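Local coordinates for putative glutathione-regulated potassium-efflux system protein KefB (Vibrio parahaemolyticus RIMD 2210633, PDB 3C85), which is a putative potassium-efflux antiporter of the CPA2 family, represented here by its probably cytosolic, nucleotide-binding TrkA-N domain of Rossmann type, at residues Ala137-Tyr141 with Pro142-Glu146; Gly118-Thr121 with Ala122-Gln125; Pro94-Trp97 with Glu98-Leu101; Glu124-Arg128 with Arg129-Gly133; Ala168-Val171 with Cys172-Leu175. All blocks are in the same frame, centred on the assembly; numbering follows the deposited sequence.

Contact 1: Ala137-Tyr141 with Pro142-Glu146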
loop_
_atom_site.group_PDB
_atom_site.type_symbol
_atom_site.label_atom_id
_atom_site.label_comp_id
_atom_site.label_asym_id
_atom_site.label_seq_id
_atom_site.Cartn_x
_atom_site.Cartn_y
_atom_site.Cartn_z
ATOM N N ALA A 137 -10.621 -2.003 7.598
ATOM C CA ALA A 137 -10.692 -2.790 6.367
ATOM C C ALA A 137 -9.916 -2.126 5.242
ATOM O O ALA A 137 -9.635 -0.906 5.270
ATOM C CB ALA A 137 -12.119 -2.995 5.979
ATOM N N ILE A 138 -9.555 -2.915 4.247
ATOM C CA ILE A 138 -8.815 -2.415 3.120
ATOM C C ILE A 138 -9.424 -3.045 1.907
ATOM O O ILE A 138 -9.793 -4.159 1.942
ATOM C CB ILE A 138 -7.318 -2.732 3.241
ATOM C CG1 ILE A 138 -6.461 -1.854 2.349
ATOM C CG2 ILE A 138 -7.045 -4.179 3.070
ATOM C CD1 ILE A 138 -5.061 -1.858 2.722
ATOM N N ALA A 139 -9.562 -2.277 0.846
ATOM C CA ALA A 139 -10.145 -2.761 -0.370
ATOM C C ALA A 139 -9.635 -2.033 -1.626
ATOM O O ALA A 139 -8.843 -1.169 -1.543
ATOM C CB ALA A 139 -11.621 -2.696 -0.290
ATOM N N GLU A 140 -10.143 -2.434 -2.768
ATOM C CA GLU A 140 -9.668 -1.947 -4.045
ATOM C C GLU A 140 -10.263 -0.653 -4.589
ATOM O O GLU A 140 -9.612 0.092 -5.249
ATOM C CB GLU A 140 -9.830 -3.026 -5.089
ATOM C CG GLU A 140 -8.912 -4.132 -4.943
ATOM C CD GLU A 140 -8.843 -4.940 -6.183
ATOM O OE1 GLU A 140 -9.779 -5.658 -6.471
ATOM O OE2 GLU A 140 -7.874 -4.792 -6.906
ATOM N N TYR A 141 -11.537 -0.463 -4.312
ATOM C CA TYR A 141 -12.356 0.529 -4.958
ATOM C C TYR A 141 -13.212 1.307 -3.971
ATOM O O TYR A 141 -13.620 0.778 -2.982
ATOM C CB TYR A 141 -13.268 -0.124 -5.985
ATOM C CG TYR A 141 -12.575 -0.891 -7.084
ATOM C CD1 TYR A 141 -11.849 -0.242 -8.050
ATOM C CD2 TYR A 141 -12.682 -2.238 -7.172
ATOM C CE1 TYR A 141 -11.235 -0.947 -9.074
ATOM C CE2 TYR A 141 -12.082 -2.938 -8.167
ATOM C CZ TYR A 141 -11.356 -2.298 -9.120
ATOM O OH TYR A 141 -10.750 -3.005 -10.127
ATOM N N PRO A 142 -13.477 2.562 -4.293
ATOM C CA PRO A 142 -14.290 3.389 -3.393
ATOM C C PRO A 142 -15.637 2.733 -3.039
ATOM O O PRO A 142 -16.011 2.776 -1.876
ATOM C CB PRO A 142 -14.523 4.661 -4.206
ATOM C CG PRO A 142 -13.262 4.784 -5.046
ATOM C CD PRO A 142 -12.969 3.333 -5.444
ATOM N N ASP A 143 -16.325 2.084 -3.990
ATOM C CA ASP A 143 -17.625 1.483 -3.621
ATOM C C ASP A 143 -17.490 0.381 -2.562
ATOM O O ASP A 143 -18.320 0.262 -1.642
ATOM C CB ASP A 143 -18.545 1.085 -4.818
ATOM C CG ASP A 143 -17.915 0.127 -5.794
ATOM O OD1 ASP A 143 -16.776 -0.362 -5.554
ATOM O OD2 ASP A 143 -18.566 -0.108 -6.865
ATOM N N GLN A 144 -16.430 -0.400 -2.668
ATOM C CA GLN A 144 -16.140 -1.422 -1.675
ATOM C C GLN A 144 -15.870 -0.780 -0.308
ATOM O O GLN A 144 -16.344 -1.269 0.725
ATOM C CB GLN A 144 -14.949 -2.247 -2.130
ATOM C CG GLN A 144 -15.200 -3.169 -3.368
ATOM C CD GLN A 144 -13.912 -3.838 -3.835
ATOM O OE1 GLN A 144 -12.824 -3.331 -3.595
ATOM N NE2 GLN A 144 -14.036 -4.988 -4.488
ATOM N N LEU A 145 -15.125 0.314 -0.294
ATOM C CA LEU A 145 -14.749 0.944 0.974
ATOM C C LEU A 145 -15.967 1.573 1.636
ATOM O O LEU A 145 -16.183 1.399 2.839
ATOM C CB LEU A 145 -13.667 2.006 0.749
ATOM C CG LEU A 145 -12.221 1.505 0.433
ATOM C CD1 LEU A 145 -11.285 2.717 0.526
ATOM C CD2 LEU A 145 -11.782 0.446 1.398
ATOM N N GLU A 146 -16.750 2.299 0.832
ATOM C CA GLU A 146 -18.017 2.883 1.298
ATOM C C GLU A 146 -18.949 1.799 1.820
ATOM O O GLU A 146 -19.543 1.945 2.877
ATOM C CB GLU A 146 -18.697 3.688 0.187
ATOM C CG GLU A 146 -19.881 4.495 0.685
ATOM C CD GLU A 146 -20.430 5.364 -0.380
ATOM O OE1 GLU A 146 -21.242 4.850 -1.184
ATOM O OE2 GLU A 146 -20.057 6.564 -0.425
HETATM O O HOH W 1 -11.696 -6.703 -4.686
#
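Y141 and Q144 carry this turn, where strand 134-139 passes into helix 142-151 in the beta-alpha-beta unit completed by strand 155-158. Their side chains run side by side, ring and amide planes 55° apart, with Y141 CD2 3.7 Å from Q144 OE1, obliquely to the ring. Q144 reaches back over the turn: with CG anti to its own carbonyl carbon (chi1 -69°) and the chain extended beyond, its OE1 arrives in front of two backbone amides. E140 N gives the firmer bond, 2.9 Å to Q144 OE1 and nearly in line with the amide C=O; Y141 N adds a weak one of 3.2 Å to the same Q144 OE1. The other end of the amide is held too, since a water lies 2.9 Å from Q144 NE2 and donates to E140 OE1, while E140 OE2 is bonded to Y160. Y141 stands at the N-cap position, and its backbone O receives L145 N at 3.1 Å to close the first helical turn. L145 supplies the apolar side, its CD2 3.6 Å from A139 CB, with A156 and N158 also against it. Beyond the turn, R49 of the second subunit packs on Y141 and P142. Two bonds of unequal strength on its oxygen and a water on its nitrogen probably hold the Q144 amide's rotation, while the N-H of E140, and more weakly that of Y141, finds its acceptor in a side chain.

Contact 2: Gly118-Thr121 with Ala122-Gln125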
loop_
_atom_site.group_PDB
_atom_site.type_symbol
_atom_site.label_atom_id
_atom_site.label_comp_id
_atom_site.label_asym_id
_atom_site.label_seq_id
_atom_site.Cartn_x
_atom_site.Cartn_y
_atom_site.Cartn_z
ATOM N N GLY A 118 -15.098 -11.902 1.195
ATOM C CA GLY A 118 -14.584 -12.529 2.432
ATOM C C GLY A 118 -14.498 -11.565 3.603
ATOM O O GLY A 118 -14.817 -11.923 4.745
ATOM N N ASN A 119 -14.012 -10.350 3.345
ATOM C CA ASN A 119 -13.962 -9.310 4.379
ATOM C C ASN A 119 -15.361 -8.960 4.872
ATOM O O ASN A 119 -15.572 -8.768 6.063
ATOM C CB ASN A 119 -13.239 -8.064 3.838
ATOM C CG ASN A 119 -11.756 -8.312 3.672
ATOM O OD1 ASN A 119 -11.102 -8.731 4.594
ATOM N ND2 ASN A 119 -11.221 -8.059 2.473
ATOM N N GLN A 120 -16.309 -8.893 3.933
ATOM C CA GLN A 120 -17.713 -8.603 4.256
ATOM C C GLN A 120 -18.317 -9.709 5.117
ATOM O O GLN A 120 -18.956 -9.435 6.138
ATOM C CB GLN A 120 -18.543 -8.348 2.972
ATOM C CG GLN A 120 -18.501 -6.876 2.400
ATOM C CD GLN A 120 -19.361 -5.851 3.206
ATOM O OE1 GLN A 120 -19.885 -6.173 4.273
ATOM N NE2 GLN A 120 -19.480 -4.592 2.682
ATOM N N THR A 121 -18.076 -10.968 4.739
ATOM C CA THR A 121 -18.576 -12.123 5.519
ATOM C C THR A 121 -17.912 -12.223 6.907
ATOM O O THR A 121 -18.596 -12.457 7.905
ATOM C CB THR A 121 -18.433 -13.426 4.701
ATOM O OG1 THR A 121 -19.128 -13.236 3.463
ATOM C CG2 THR A 121 -19.031 -14.657 5.428
ATOM N N ALA A 122 -16.609 -11.966 6.977
ATOM C CA ALA A 122 -15.905 -11.921 8.257
ATOM C C ALA A 122 -16.487 -10.872 9.174
ATOM O O ALA A 122 -16.658 -11.138 10.343
ATOM C CB ALA A 122 -14.433 -11.667 8.069
ATOM N N LEU A 123 -16.767 -9.679 8.647
ATOM C CA LEU A 123 -17.397 -8.609 9.418
ATOM C C LEU A 123 -18.748 -9.039 10.008
ATOM O O LEU A 123 -19.030 -8.785 11.186
ATOM C CB LEU A 123 -17.537 -7.359 8.555
ATOM C CG LEU A 123 -18.376 -6.170 9.051
ATOM C CD1 LEU A 123 -17.718 -5.476 10.226
ATOM C CD2 LEU A 123 -18.591 -5.209 7.904
ATOM N N GLU A 124 -19.580 -9.686 9.188
ATOM C CA GLU A 124 -20.861 -10.240 9.664
ATOM C C GLU A 124 -20.684 -11.240 10.817
ATOM O O GLU A 124 -21.476 -11.260 11.774
ATOM C CB GLU A 124 -21.604 -10.926 8.504
ATOM C CG GLU A 124 -22.089 -9.950 7.431
ATOM C CD GLU A 124 -22.789 -10.626 6.234
ATOM O OE1 GLU A 124 -22.857 -11.881 6.227
ATOM O OE2 GLU A 124 -23.280 -9.906 5.313
ATOM N N GLN A 125 -19.650 -12.077 10.732
ATOM C CA GLN A 125 -19.439 -13.084 11.766
ATOM C C GLN A 125 -19.083 -12.401 13.078
ATOM O O GLN A 125 -19.584 -12.771 14.140
ATOM C CB GLN A 125 -18.356 -14.087 11.348
ATOM C CG GLN A 125 -18.774 -15.040 10.255
ATOM C CD GLN A 125 -20.063 -15.777 10.589
ATOM O OE1 GLN A 125 -20.215 -16.330 11.675
ATOM N NE2 GLN A 125 -20.991 -15.797 9.644
HETATM O O HOH W 2 -21.973 -13.091 3.913
#
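Q120 and L123 lie side by side on helix 116-128 and point the same way, with Q120 OE1 4.0 Å from L123 CD2. The Q120 chain, bent at chi2 (-76°), carries its amide out to helix 142-151, where S151 bonds its OE1 and G147 O takes a weak bond from NE2. L123, its CG anti to the backbone N, packs its side chain against L111 and V153. The adjoining flank carries T121 and E124. One water donates to both, at 2.9 Å from T121 OG1 and 2.8 Å from E124 OE1, so hydroxyl and carboxylate are joined across one turn without touching; Q117 OE1 is a further partner of T121 OG1. Beneath the side chains run the ordinary i to i+4 backbone bonds, such as A122 N to G118 O at 2.9 Å and L123 N to N119 O at 3.0 Å. A122 is buried facing M113, and N119 OD1 accepts from M113 N, fixing the loop before the helix to its first turns. A91 and H115, both AMP-binding residues, lie near A122 and G118. This is the crossover helix of a beta-alpha-beta unit, between strands 108-111 and 134-139 of the parallel Rossmann-type sheet, set beside the nucleotide site.

Contact 3: Pro94-Trp97 with Glu98-Leu101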
loop_
_atom_site.group_PDB
_atom_site.type_symbol
_atom_site.label_atom_id
_atom_site.label_comp_id
_atom_site.label_asym_id
_atom_site.label_seq_id
_atom_site.Cartn_x
_atom_site.Cartn_y
_atom_site.Cartn_z
ATOM N N PRO A 94 -18.820 -19.644 10.110
ATOM C CA PRO A 94 -19.381 -19.567 11.461
ATOM C C PRO A 94 -18.812 -20.577 12.438
ATOM O O PRO A 94 -18.757 -20.288 13.635
ATOM C CB PRO A 94 -20.891 -19.873 11.270
ATOM C CG PRO A 94 -21.077 -20.249 9.868
ATOM C CD PRO A 94 -19.892 -19.689 9.092
ATOM N N ASP A 95 -18.432 -21.758 11.943
ATOM C CA ASP A 95 -17.858 -22.822 12.772
ATOM C C ASP A 95 -16.450 -22.455 13.269
ATOM O O ASP A 95 -16.049 -22.874 14.354
ATOM C CB ASP A 95 -17.774 -24.139 11.991
ATOM C CG ASP A 95 -19.122 -24.802 11.798
ATOM O OD1 ASP A 95 -20.151 -24.293 12.308
ATOM O OD2 ASP A 95 -19.144 -25.866 11.122
ATOM N N PHE A 96 -15.703 -21.698 12.477
ATOM C CA PHE A 96 -14.424 -21.148 12.934
ATOM C C PHE A 96 -14.675 -20.226 14.116
ATOM O O PHE A 96 -14.055 -20.375 15.147
ATOM C CB PHE A 96 -13.704 -20.371 11.837
ATOM C CG PHE A 96 -12.518 -19.602 12.337
ATOM C CD1 PHE A 96 -11.336 -20.260 12.633
ATOM C CD2 PHE A 96 -12.596 -18.227 12.561
ATOM C CE1 PHE A 96 -10.214 -19.560 13.097
ATOM C CE2 PHE A 96 -11.485 -17.525 13.037
ATOM C CZ PHE A 96 -10.292 -18.211 13.324
ATOM N N TRP A 97 -15.609 -19.288 13.961
ATOM C CA TRP A 97 -15.900 -18.316 15.004
ATOM C C TRP A 97 -16.452 -18.929 16.293
ATOM O O TRP A 97 -16.269 -18.371 17.388
ATOM C CB TRP A 97 -16.809 -17.228 14.446
ATOM C CG TRP A 97 -16.050 -16.324 13.503
ATOM C CD1 TRP A 97 -16.002 -16.395 12.142
ATOM C CD2 TRP A 97 -15.173 -15.261 13.887
ATOM N NE1 TRP A 97 -15.164 -15.395 11.639
ATOM C CE2 TRP A 97 -14.634 -14.701 12.693
ATOM C CE3 TRP A 97 -14.788 -14.724 15.126
ATOM C CZ2 TRP A 97 -13.740 -13.627 12.700
ATOM C CZ3 TRP A 97 -13.893 -13.653 15.134
ATOM C CH2 TRP A 97 -13.382 -13.119 13.926
ATOM N N GLU A 98 -17.061 -20.084 16.163
ATOM C CA GLU A 98 -17.620 -20.768 17.310
ATOM C C GLU A 98 -16.518 -21.334 18.189
ATOM O O GLU A 98 -16.725 -21.554 19.344
ATOM C CB GLU A 98 -18.599 -21.854 16.877
ATOM C CG GLU A 98 -20.048 -21.413 16.890
ATOM C CD GLU A 98 -20.638 -21.450 18.274
ATOM O OE1 GLU A 98 -20.630 -22.523 18.878
ATOM O OE2 GLU A 98 -21.093 -20.407 18.773
ATOM N N ARG A 99 -15.346 -21.527 17.618
ATOM C CA ARG A 99 -14.197 -22.046 18.343
ATOM C C ARG A 99 -13.539 -20.993 19.226
ATOM O O ARG A 99 -12.783 -21.337 20.118
ATOM C CB ARG A 99 -13.172 -22.633 17.373
ATOM C CG ARG A 99 -13.641 -23.888 16.609
ATOM C CD ARG A 99 -12.723 -24.175 15.437
ATOM N NE ARG A 99 -11.369 -24.533 15.875
ATOM C CZ ARG A 99 -10.281 -24.515 15.100
ATOM N NH1 ARG A 99 -10.376 -24.162 13.829
ATOM N NH2 ARG A 99 -9.094 -24.853 15.601
ATOM N N ILE A 100 -13.826 -19.716 18.988
ATOM C CA ILE A 100 -13.058 -18.623 19.606
ATOM C C ILE A 100 -13.607 -18.174 20.965
ATOM O O ILE A 100 -14.769 -17.786 21.088
ATOM C CB ILE A 100 -12.848 -17.421 18.638
ATOM C CG1 ILE A 100 -12.022 -17.868 17.424
ATOM C CG2 ILE A 100 -12.151 -16.270 19.352
ATOM C CD1 ILE A 100 -11.853 -16.817 16.351
ATOM N N LEU A 101 -12.746 -18.191 21.954
ATOM C CA LEU A 101 -13.083 -17.800 23.303
ATOM C C LEU A 101 -13.499 -16.354 23.446
ATOM O O LEU A 101 -12.782 -15.471 23.050
ATOM C CB LEU A 101 -11.904 -18.050 24.217
ATOM C CG LEU A 101 -11.429 -19.480 24.447
ATOM C CD1 LEU A 101 -11.355 -20.251 23.171
ATOM C CD2 LEU A 101 -10.191 -19.630 25.254
#
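F96 and W97 meet I100 where the short helix 94-98 of the Rossmann-type TrkA-N domain runs out into the loop leading to strand 108-111. The tight part is a small aromatic-aliphatic cluster. I100 CD1 reaches F96 CE2 at 3.4 Å and W97 CE3 at 3.8 Å, coming obliquely to both rings. F96, with CG anti to the backbone N (chi1 170°), and W97, with CG beside its own N (chi1 -72°), leave the helix in different directions, and one methyl of I100, CD1, touches both. The cluster continues inward: I35 backs F96, while L43, L45, Q125 and L126 surround W97, whose NE1 is hydrogen-bonded to A91 O, the backbone of an AMP-binding residue. The outer side is looser and polar. D95 and E98 are exposed, and R99 runs back alongside the helix, its CG 3.5 Å from D95 O. The R99 guanidinium stands almost perpendicular to the F96 ring, 4.2 Å from R99 NH1 to F96 CD1, but its NE is taken by Q33 O. The backbone tightens as the helix finishes: E98 N makes a weak bond to P94 O, and the following bonds span three residues. The last, 3.2 Å from I100 N to W97 O, is nearly straight at its hydrogen, 161°, yet the donor stands above the W97 carbonyl plane.

Contact 4: Glu124-Arg128 with Arg129-Gly133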
loop_
_atom_site.group_PDB
_atom_site.type_symbol
_atom_site.label_atom_id
_atom_site.label_comp_id
_atom_site.label_asym_id
_atom_site.label_seq_id
_atom_site.Cartn_x
_atom_site.Cartn_y
_atom_site.Cartn_z
ATOM N N GLU A 124 -19.580 -9.686 9.188
ATOM C CA GLU A 124 -20.861 -10.240 9.664
ATOM C C GLU A 124 -20.684 -11.240 10.817
ATOM O O GLU A 124 -21.476 -11.260 11.774
ATOM C CB GLU A 124 -21.604 -10.926 8.504
ATOM C CG GLU A 124 -22.089 -9.950 7.431
ATOM C CD GLU A 124 -22.789 -10.626 6.234
ATOM O OE1 GLU A 124 -22.857 -11.881 6.227
ATOM O OE2 GLU A 124 -23.280 -9.906 5.313
ATOM N N GLN A 125 -19.650 -12.077 10.732
ATOM C CA GLN A 125 -19.439 -13.084 11.766
ATOM C C GLN A 125 -19.083 -12.401 13.078
ATOM O O GLN A 125 -19.584 -12.771 14.140
ATOM C CB GLN A 125 -18.356 -14.087 11.348
ATOM C CG GLN A 125 -18.774 -15.040 10.255
ATOM C CD GLN A 125 -20.063 -15.777 10.589
ATOM O OE1 GLN A 125 -20.215 -16.330 11.675
ATOM N NE2 GLN A 125 -20.991 -15.797 9.644
ATOM N N LEU A 126 -18.244 -11.377 12.984
ATOM C CA LEU A 126 -17.795 -10.611 14.138
ATOM C C LEU A 126 -18.947 -9.846 14.778
ATOM O O LEU A 126 -18.994 -9.685 15.998
ATOM C CB LEU A 126 -16.721 -9.642 13.666
ATOM C CG LEU A 126 -15.785 -8.878 14.592
ATOM C CD1 LEU A 126 -15.030 -9.800 15.539
ATOM C CD2 LEU A 126 -14.809 -8.112 13.711
ATOM N N GLN A 127 -19.866 -9.366 13.943
ATOM C CA GLN A 127 -21.055 -8.647 14.409
ATOM C C GLN A 127 -22.070 -9.544 15.101
ATOM O O GLN A 127 -22.722 -9.145 16.085
ATOM C CB GLN A 127 -21.719 -7.918 13.261
ATOM C CG GLN A 127 -20.914 -6.740 12.840
ATOM C CD GLN A 127 -21.371 -6.156 11.538
ATOM O OE1 GLN A 127 -21.096 -5.000 11.267
ATOM N NE2 GLN A 127 -22.053 -6.954 10.712
ATOM N N ARG A 128 -22.204 -10.769 14.625
ATOM C CA ARG A 128 -23.163 -11.615 15.292
ATOM C C ARG A 128 -22.650 -12.305 16.564
ATOM O O ARG A 128 -23.434 -12.912 17.304
ATOM C CB ARG A 128 -23.920 -12.509 14.314
ATOM C CG ARG A 128 -23.169 -13.586 13.676
ATOM C CD ARG A 128 -24.045 -14.167 12.579
ATOM N NE ARG A 128 -23.893 -15.617 12.511
ATOM C CZ ARG A 128 -24.712 -16.486 13.093
ATOM N NH1 ARG A 128 -25.769 -16.061 13.780
ATOM N NH2 ARG A 128 -24.479 -17.792 12.977
ATOM N N ARG A 129 -21.349 -12.169 16.832
ATOM C CA ARG A 129 -20.780 -12.509 18.142
ATOM C C ARG A 129 -20.666 -11.282 19.046
ATOM O O ARG A 129 -20.038 -11.361 20.090
ATOM C CB ARG A 129 -19.397 -13.158 17.997
ATOM C CG ARG A 129 -19.428 -14.677 17.842
ATOM C CD ARG A 129 -19.654 -15.076 16.406
ATOM N NE ARG A 129 -20.051 -16.478 16.246
ATOM C CZ ARG A 129 -20.260 -17.030 15.050
ATOM N NH1 ARG A 129 -20.096 -16.287 13.953
ATOM N NH2 ARG A 129 -20.610 -18.310 14.944
ATOM N N ASN A 130 -21.252 -10.163 18.626
ATOM C CA ASN A 130 -21.284 -8.911 19.411
ATOM C C ASN A 130 -19.954 -8.277 19.836
ATOM O O ASN A 130 -19.872 -7.653 20.888
ATOM C CB ASN A 130 -22.207 -9.044 20.640
ATOM C CG ASN A 130 -23.656 -9.200 20.256
ATOM O OD1 ASN A 130 -24.230 -10.283 20.382
ATOM N ND2 ASN A 130 -24.255 -8.119 19.760
ATOM N N TYR A 131 -18.935 -8.374 18.958
ATOM C CA TYR A 131 -17.581 -7.793 19.123
ATOM C C TYR A 131 -17.694 -6.321 19.360
ATOM O O TYR A 131 -18.391 -5.650 18.678
ATOM C CB TYR A 131 -16.660 -8.036 17.890
ATOM C CG TYR A 131 -15.341 -7.222 17.846
ATOM C CD1 TYR A 131 -14.320 -7.447 18.755
ATOM C CD2 TYR A 131 -15.126 -6.246 16.894
ATOM C CE1 TYR A 131 -13.134 -6.704 18.723
ATOM C CE2 TYR A 131 -13.947 -5.515 16.848
ATOM C CZ TYR A 131 -12.956 -5.739 17.757
ATOM O OH TYR A 131 -11.808 -5.017 17.713
ATOM N N LYS A 132 -17.000 -5.840 20.354
ATOM C CA LYS A 132 -17.098 -4.444 20.660
ATOM C C LYS A 132 -15.955 -3.575 20.235
ATOM O O LYS A 132 -16.105 -2.382 20.256
ATOM C CB LYS A 132 -17.418 -4.206 22.127
ATOM C CG LYS A 132 -18.825 -4.682 22.537
ATOM C CD LYS A 132 -19.116 -4.422 23.975
ATOM C CE LYS A 132 -20.480 -4.905 24.350
ATOM N NZ LYS A 132 -20.828 -4.682 25.794
ATOM N N GLY A 133 -14.818 -4.125 19.857
ATOM C CA GLY A 133 -13.838 -3.126 19.561
ATOM C C GLY A 133 -14.006 -2.528 18.189
ATOM O O GLY A 133 -15.072 -2.471 17.652
#
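N130 N donates to Q127 O at 3.1 Å, and Y131 N to L126 O at 3.2 Å; these two bonds end helix 116-128. They differ in approach: Y131 N comes almost head-on to the L126 carbonyl, whereas N130 N stands well above the plane of the Q127 carbonyl. A positive phi at N130 (58°) turns the chain, so that Y131 folds back onto the last turn. There Y131 and L126 lie side by side. L126 is modelled in two conformers; in one of them its CD1 sits 3.4 Å from Y131 CB, a distance that need not hold for the other. V109 of strand 108-111 lies against both residues. The phenol end is held by Q134 O, and G133 N sits over the centre of the Y131 ring, 3.1 Å above its plane. On the other flank, R129 N bonds to Q125 O at 3.3 Å. The R129 side chain, bent at chi2 (84°), brings its CD to 3.2 Å from the same Q125 O and packs against W97 and E98, though the position of its tip is doubtful in the model. The whole is a Schellman motif with N130 as its C-prime residue, ending the helix and leading into strand 134-139.

Contact 5: Ala168-Val171 with Cys172-Leu175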
loop_
_atom_site.group_PDB
_atom_site.type_symbol
_atom_site.label_atom_id
_atom_site.label_comp_id
_atom_site.label_asym_id
_atom_site.label_seq_id
_atom_site.Cartn_x
_atom_site.Cartn_y
_atom_site.Cartn_z
ATOM N N ALA A 168 6.397 5.765 -1.294
ATOM C CA ALA A 168 7.090 7.027 -1.221
ATOM C C ALA A 168 7.846 7.160 0.107
ATOM O O ALA A 168 9.032 7.495 0.133
ATOM C CB ALA A 168 6.074 8.193 -1.440
ATOM N N ARG A 169 7.165 6.861 1.202
ATOM C CA ARG A 169 7.790 6.833 2.528
ATOM C C ARG A 169 9.084 5.970 2.607
ATOM O O ARG A 169 10.161 6.442 3.068
ATOM C CB ARG A 169 6.719 6.439 3.564
ATOM C CG ARG A 169 7.143 6.615 4.965
ATOM C CD ARG A 169 5.991 6.428 5.933
ATOM N NE ARG A 169 6.597 6.416 7.255
ATOM C CZ ARG A 169 7.080 5.316 7.809
ATOM N NH1 ARG A 169 6.951 4.147 7.168
ATOM N NH2 ARG A 169 7.653 5.377 9.007
ATOM N N HIS A 170 9.020 4.740 2.159
ATOM C CA HIS A 170 10.164 3.891 2.178
ATOM C C HIS A 170 11.280 4.248 1.215
ATOM O O HIS A 170 12.412 4.063 1.521
ATOM C CB HIS A 170 9.770 2.444 2.092
ATOM C CG HIS A 170 8.935 1.985 3.248
ATOM N ND1 HIS A 170 7.778 1.266 3.091
ATOM C CD2 HIS A 170 9.089 2.156 4.577
ATOM C CE1 HIS A 170 7.263 1.003 4.272
ATOM N NE2 HIS A 170 8.043 1.526 5.189
ATOM N N VAL A 171 10.918 4.774 0.063
ATOM C CA VAL A 171 11.919 5.252 -0.898
ATOM C C VAL A 171 12.697 6.381 -0.232
ATOM O O VAL A 171 13.916 6.393 -0.281
ATOM C CB VAL A 171 11.280 5.746 -2.229
ATOM C CG1 VAL A 171 12.283 6.422 -3.158
ATOM C CG2 VAL A 171 10.651 4.594 -2.963
ATOM N N CYS A 172 12.014 7.323 0.399
ATOM C CA CYS A 172 12.727 8.435 0.983
ATOM C C CYS A 172 13.638 7.931 2.090
ATOM O O CYS A 172 14.809 8.339 2.186
ATOM C CB CYS A 172 11.766 9.522 1.470
ATOM S SG CYS A 172 10.945 10.284 0.111
ATOM N N LYS A 173 13.129 6.996 2.888
ATOM C CA LYS A 173 13.925 6.501 3.994
ATOM C C LYS A 173 15.141 5.694 3.528
ATOM O O LYS A 173 16.221 5.857 4.071
ATOM C CB LYS A 173 13.056 5.710 4.969
ATOM C CG LYS A 173 11.934 6.557 5.612
ATOM C CD LYS A 173 11.034 5.694 6.498
ATOM C CE LYS A 173 10.695 6.354 7.822
ATOM N NZ LYS A 173 11.362 5.631 8.978
ATOM N N GLN A 174 14.955 4.817 2.543
ATOM C CA GLN A 174 16.060 4.037 2.003
ATOM C C GLN A 174 17.036 4.968 1.305
ATOM O O GLN A 174 18.201 5.065 1.704
ATOM C CB GLN A 174 15.580 2.956 1.013
ATOM C CG GLN A 174 16.732 2.094 0.445
ATOM C CD GLN A 174 16.268 0.905 -0.388
ATOM O OE1 GLN A 174 16.986 0.434 -1.266
ATOM N NE2 GLN A 174 15.063 0.426 -0.121
ATOM N N LEU A 175 16.533 5.682 0.294
ATOM C CA LEU A 175 17.381 6.400 -0.651
ATOM C C LEU A 175 17.885 7.771 -0.182
ATOM O O LEU A 175 18.882 8.269 -0.709
ATOM C CB LEU A 175 16.709 6.483 -2.031
ATOM C CG LEU A 175 16.422 5.138 -2.734
ATOM C CD1 LEU A 175 15.945 5.384 -4.160
ATOM C CD2 LEU A 175 17.590 4.113 -2.687
#
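Helix 159-175, the last helix of the chain, follows the final strand of the Rossmann-type sheet, and its closing turns pack against the second subunit. R169 and K173, one turn apart, lie side by side and point the same way. R169 leaves with CG anti to the backbone N (chi1 -169°) and stays extended to NE, which carries the guanidinium alongside the K173 chain. K173 CE then sits over one face of that group, 3.4 Å above the plane and offset toward the rim. K173 bends at its last two torsions, which puts NZ 3.7 Å from R169 NH2: two like charges near each other, a closeness that is probably unfavourable. R169 NH2 also approaches R169 NH2 of the second subunit, bringing further positive charge to this patch. On another side of the helix V171 CG1 meets L175 CD1 at 3.9 Å, a looser apolar contact. Regular backbone bonds underlie both pairs, with K173 N to R169 O at 3.0 Å and L175 N to V171 O at 2.8 Å. H170 turns its ring to the dimer partner, where ND1 is bonded to E162 of the second subunit. In that subunit F157 of strand 155-158 packs on V171, Y62 at the end of helix 49-62 on C172, and S165 of helix 159-175 on H170, so these turns lie across the neighbouring domain.

Along the chain the order is contact 3, contact 2, contact 4, contact 1, contact 5. Contacts 2 and 4 share helix 116-128 and the residues E124 and Q125, their centres about 10 Å apart. Contact 3 packs on both, with W97 against Q125 and R129, so helix 94-98 and the end of helix 116-128 form one cluster close to AMP-binding A91. Contact 1 lies on the next beta-alpha-beta unit, about 14 Å from contact 2 between centres, and the two touch where I138 and N119 pack together. Contact 5 stands apart, about 41 Å from contact 3 between centres and across the chain's centre. Contacts 1 and 5 both meet the second subunit, placing the dimer interface away from that cluster.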